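Local coordinates for GH18 chiitnase (PDB 6K7Z), which probably hydrolyses chitin as an endochitinase of glycoside hydrolase family 18, breaking internal beta-1,4 bonds between its N-acetylglucosamine units, at residues G45-A48 with S53-T56; Q227-S232 with F262-N267. All blocks are in the same frame, centred on the assembly; numbering follows the deposited sequence.

How the contacts relate
Both contacts lie in loop regions of the beta/alpha barrel, and they follow one another in the chain: contact 1 is complete long before contact 2 begins. Contact 1 lies in the connection from strand 25-33 to helix 56-67, within an excursion that includes strands 41-43 and 53-54. Contact 2 pairs the loops that follow the neighbouring parallel strands 219-224 and 256-260. Their centres are about 21 Å apart, and their nearest atoms, about 7 Å apart, do not touch. In the sheet, strand 3-8 lies between strands 25-33 and 256-260, and the chain just after it meets both contacts: Asn9 bonds to Ala46, and Ser10 to Ser263. The contacts thus shape neighbouring loops around the closure of the barrel.

Contact 1 of 2, residues G45-A48 with S53-T56; sequences GAIA and SFTT
Ile47 and Phe54 lie side by side and point the same way, the isoleucine meeting the ring at its CD1-CE1 side. Ile47 CD1 comes 3.7 Å from Phe54 CE1, with Ile47 CB beside the same part of the ring. The isoleucine sets CG1 between its backbone N and carbonyl carbon (chi1 59°), and the extended chain carries CD1 to the phenylalanine. Both large apolar side chains suit this buried place, where they also meet Leu28 of strand 25-33. An alanine in place of Phe54 would probably open a gap beside Ile47 CD1 and deprive Ile59 and Ile62 of helix 56-67 of an apolar partner.

Beside this pair the backbones join: Thr55 N donates to Ile47 O at 2.9 Å, with 154° at the hydrogen. The same oxygen receives a CA-H contact from Phe54 CA at 3.2 Å. The branched Thr55 packs its methyl CG2 on the backbone of the turn, 3.6 Å from Ala48 C, while its OG1 hydrogen-bonds to Thr58 OG1 in the helix. A type I turn from Gly45 to Ala48 thus meets a short, weakly bonded strand leading to the N-cap of helix 56-67, within a beta-to-alpha connection of the TIM barrel.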
loop_
_atom_site.group_PDB
_atom_site.type_symbol
_atom_site.label_atom_id
_atom_site.label_comp_id
_atom_site.label_asym_id
_atom_site.label_seq_id
_atom_site.Cartn_x
_atom_site.Cartn_y
_atom_site.Cartn_z
ATOM N N GLY A 45 15.042 -3.669 3.634
ATOM C CA GLY A 45 14.304 -3.851 4.870
ATOM C C GLY A 45 14.669 -5.146 5.571
ATOM O O GLY A 45 15.507 -5.931 5.122
ATOM N N ALA A 46 14.009 -5.364 6.713
ATOM C CA ALA A 46 14.332 -6.520 7.539
ATOM C C ALA A 46 14.059 -7.843 6.837
ATOM O O ALA A 46 14.599 -8.872 7.250
ATOM C CB ALA A 46 13.542 -6.455 8.841
ATOM N N ILE A 47 13.227 -7.849 5.797
ATOM C CA ILE A 47 12.937 -9.096 5.106
ATOM C C ILE A 47 14.143 -9.640 4.360
ATOM O O ILE A 47 14.179 -10.841 4.053
ATOM C CB ILE A 47 11.774 -8.917 4.113
ATOM C CG1 ILE A 47 12.115 -7.831 3.086
ATOM C CG2 ILE A 47 10.458 -8.657 4.863
ATOM C CD1 ILE A 47 10.975 -7.502 2.135
ATOM N N ALA A 48 15.130 -8.802 4.043
ATOM C CA ALA A 48 16.171 -9.181 3.088
ATOM C C ALA A 48 17.375 -9.817 3.778
ATOM O O ALA A 48 18.031 -9.185 4.613
ATOM C CB ALA A 48 16.625 -7.967 2.282
ATOM N N SER A 53 16.977 -12.186 -1.756
ATOM C CA SER A 53 16.426 -13.301 -0.997
ATOM C C SER A 53 15.902 -12.852 0.357
ATOM O O SER A 53 16.479 -11.966 0.996
ATOM C CB SER A 53 17.468 -14.407 -0.788
ATOM O OG SER A 53 18.521 -13.952 0.045
ATOM N N PHE A 54 14.817 -13.497 0.784
ATOM C CA PHE A 54 14.265 -13.339 2.124
ATOM C C PHE A 54 15.111 -14.078 3.154
ATOM O O PHE A 54 15.701 -15.125 2.867
ATOM C CB PHE A 54 12.845 -13.905 2.190
ATOM C CG PHE A 54 11.798 -13.061 1.509
ATOM C CD1 PHE A 54 11.932 -11.687 1.400
ATOM C CD2 PHE A 54 10.648 -13.655 1.019
ATOM C CE1 PHE A 54 10.946 -10.935 0.789
ATOM C CE2 PHE A 54 9.652 -12.906 0.431
ATOM C CZ PHE A 54 9.804 -11.544 0.306
ATOM N N THR A 55 15.136 -13.550 4.376
ATOM C CA THR A 55 15.764 -14.298 5.459
ATOM C C THR A 55 14.979 -15.571 5.760
ATOM O O THR A 55 13.803 -15.713 5.413
ATOM C CB THR A 55 15.860 -13.459 6.729
ATOM O OG1 THR A 55 14.544 -13.229 7.257
ATOM C CG2 THR A 55 16.548 -12.150 6.444
ATOM N N THR A 56 15.654 -16.511 6.426
ATOM C CA THR A 56 14.999 -17.753 6.823
ATOM C C THR A 56 13.773 -17.483 7.693
ATOM O O THR A 56 12.706 -18.073 7.481
ATOM C CB THR A 56 15.998 -18.650 7.558
ATOM O OG1 THR A 56 17.084 -18.963 6.674
ATOM C CG2 THR A 56 15.328 -19.938 7.991
#

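Contact 2 of 2, residues Q227-S232 with F262-N267; sequences QNDAGS and FSSDHN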
loop_
_atom_site.group_PDB
_atom_site.type_symbol
_atom_site.label_atom_id
_atom_site.label_comp_id
_atom_site.label_asym_id
_atom_site.label_seq_id
_atom_site.Cartn_x
_atom_site.Cartn_y
_atom_site.Cartn_z
ATOM N N GLN A 227 4.174 8.663 16.560
ATOM C CA GLN A 227 4.662 9.903 16.066
ATOM C C GLN A 227 5.921 9.747 15.168
ATOM O O GLN A 227 6.105 10.499 14.266
ATOM C CB GLN A 227 5.050 10.789 17.233
ATOM C CG GLN A 227 5.844 12.039 16.856
ATOM C CD GLN A 227 7.341 11.857 17.047
ATOM O OE1 GLN A 227 7.820 11.476 18.117
ATOM N NE2 GLN A 227 8.085 12.178 16.019
ATOM N N ASN A 228 6.790 8.803 15.475
ATOM C CA ASN A 228 8.018 8.683 14.688
ATOM C C ASN A 228 7.783 7.984 13.364
ATOM O O ASN A 228 8.734 7.835 12.590
ATOM C CB ASN A 228 9.118 7.934 15.478
ATOM C CG ASN A 228 10.505 8.050 14.839
ATOM O OD1 ASN A 228 11.057 7.066 14.348
ATOM N ND2 ASN A 228 11.056 9.253 14.828
ATOM N N ASP A 229 6.548 7.580 13.075
ATOM C CA ASP A 229 6.256 6.859 11.838
ATOM C C ASP A 229 5.958 7.770 10.656
ATOM O O ASP A 229 5.893 7.284 9.521
ATOM C CB ASP A 229 5.086 5.892 12.063
ATOM C CG ASP A 229 5.492 4.673 12.885
ATOM O OD1 ASP A 229 6.481 3.989 12.510
ATOM O OD2 ASP A 229 4.823 4.395 13.900
ATOM N N ALA A 230 5.799 9.074 10.873
ATOM C CA ALA A 230 5.535 9.963 9.750
ATOM C C ALA A 230 5.965 11.371 10.117
ATOM O O ALA A 230 5.921 11.756 11.285
ATOM C CB ALA A 230 4.054 9.956 9.355
ATOM N N GLY A 231 6.378 12.132 9.098
ATOM C CA GLY A 231 6.653 13.543 9.305
ATOM C C GLY A 231 5.440 14.320 9.779
ATOM O O GLY A 231 5.564 15.243 10.588
ATOM N N SER A 232 4.252 13.961 9.295
ATOM C CA SER A 232 3.026 14.624 9.719
ATOM C C SER A 232 1.880 13.628 9.674
ATOM O O SER A 232 1.900 12.680 8.886
ATOM C CB SER A 232 2.705 15.829 8.829
ATOM O OG SER A 232 2.493 15.424 7.479
ATOM N N PHE A 262 4.347 -1.984 11.104
ATOM C CA PHE A 262 4.132 -3.061 12.070
ATOM C C PHE A 262 5.026 -2.939 13.303
ATOM O O PHE A 262 4.554 -3.042 14.444
ATOM C CB PHE A 262 4.356 -4.406 11.372
ATOM C CG PHE A 262 4.210 -5.578 12.282
ATOM C CD1 PHE A 262 2.946 -6.014 12.672
ATOM C CD2 PHE A 262 5.331 -6.232 12.769
ATOM C CE1 PHE A 262 2.810 -7.088 13.533
ATOM C CE2 PHE A 262 5.206 -7.317 13.620
ATOM C CZ PHE A 262 3.949 -7.753 13.997
ATOM N N SER A 263 6.326 -2.744 13.100
ATOM C CA SER A 263 7.248 -2.843 14.234
ATOM C C SER A 263 7.191 -1.639 15.162
ATOM O O SER A 263 7.938 -1.596 16.149
ATOM C CB SER A 263 8.676 -3.039 13.730
ATOM O OG SER A 263 8.880 -4.396 13.376
ATOM N N SER A 264 6.326 -0.673 14.888
ATOM C CA SER A 264 6.129 0.447 15.796
ATOM C C SER A 264 5.033 0.194 16.824
ATOM O O SER A 264 4.855 1.021 17.729
ATOM C CB SER A 264 5.778 1.706 15.009
ATOM O OG SER A 264 6.845 2.083 14.176
ATOM N N ASP A 265 4.298 -0.906 16.705
ATOM C CA ASP A 265 3.109 -1.166 17.519
ATOM C C ASP A 265 3.458 -2.149 18.631
ATOM O O ASP A 265 3.492 -3.362 18.419
ATOM C CB ASP A 265 1.974 -1.708 16.669
ATOM C CG ASP A 265 0.763 -2.061 17.493
ATOM O OD1 ASP A 265 0.671 -1.577 18.654
ATOM O OD2 ASP A 265 -0.099 -2.803 16.984
ATOM N N HIS A 266 3.664 -1.632 19.807
ATOM C CA HIS A 266 4.012 -2.397 21.006
ATOM C C HIS A 266 2.965 -3.402 21.459
ATOM O O HIS A 266 1.886 -3.051 21.770
ATOM C CB HIS A 266 4.267 -1.410 22.143
ATOM C CG HIS A 266 4.910 -2.004 23.345
ATOM N ND1 HIS A 266 4.335 -1.965 24.583
ATOM C CD2 HIS A 266 6.084 -2.646 23.499
ATOM C CE1 HIS A 266 5.107 -2.583 25.442
ATOM N NE2 HIS A 266 6.182 -2.995 24.811
ATOM N N ASN A 267 3.352 -4.657 21.486
ATOM C CA ASN A 267 2.466 -5.751 21.892
ATOM C C ASN A 267 1.208 -5.841 21.043
ATOM O O ASN A 267 0.242 -6.488 21.435
ATOM C CB ASN A 267 2.099 -5.663 23.379
ATOM C CG ASN A 267 3.261 -6.026 24.279
ATOM O OD1 ASN A 267 3.450 -5.428 25.346
ATOM N ND2 ASN A 267 4.055 -7.002 23.850
#
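Asp229 and Ser264 reach toward each other from two loops and make the contact by themselves. The polar part is one hydrogen bond: Ser264 OG donates at 2.6 Å to Asp229 OD1, which accepts with its syn lone pair, on the side of OD2. A carboxylate suits this place as a strong acceptor and a hydroxyl as its donor; the two short side chains both point toward the other segment, and together they bridge the closest CA atoms, those of Asp229 and Ser264, which are 7.5 Å apart. Asp229 holds CG beside its backbone N (chi1 -74°), and Ser264 places OG likewise (chi1 -64°), which turns the hydroxyl and the carboxylate toward each other.

Close approach accompanies the bond: Ser264 CB lies 3.1 Å from Asp229 OD2, while the serine oxygen sits nearer OD1. OD2 also hydrogen-bonds to Thr226 OG1, so both oxygens of the aspartate have a partner and the rotation of the group is restrained. Only 81 Å² is buried between the segments, as befits a contact at the surface.

Backbone and neighbouring bonds shape the serine's loop. Asp265 N donates to Phe262 O at 3.1 Å, closing the short 3-10 turn 262-264 that presents Ser264. The buried Phe262 packs against Thr6 of strand 3-8, and the carboxylate of Asp265 bonds to the backbone N of Trp270 and Ile271 in helix 269-277.

Asp229 and Ser264 thus tie together consecutive loops at the C-terminal ends of the adjacent parallel strands 219-224 and 256-260, the end of a TIM barrel where glycoside hydrolases of family 18 carry their active site.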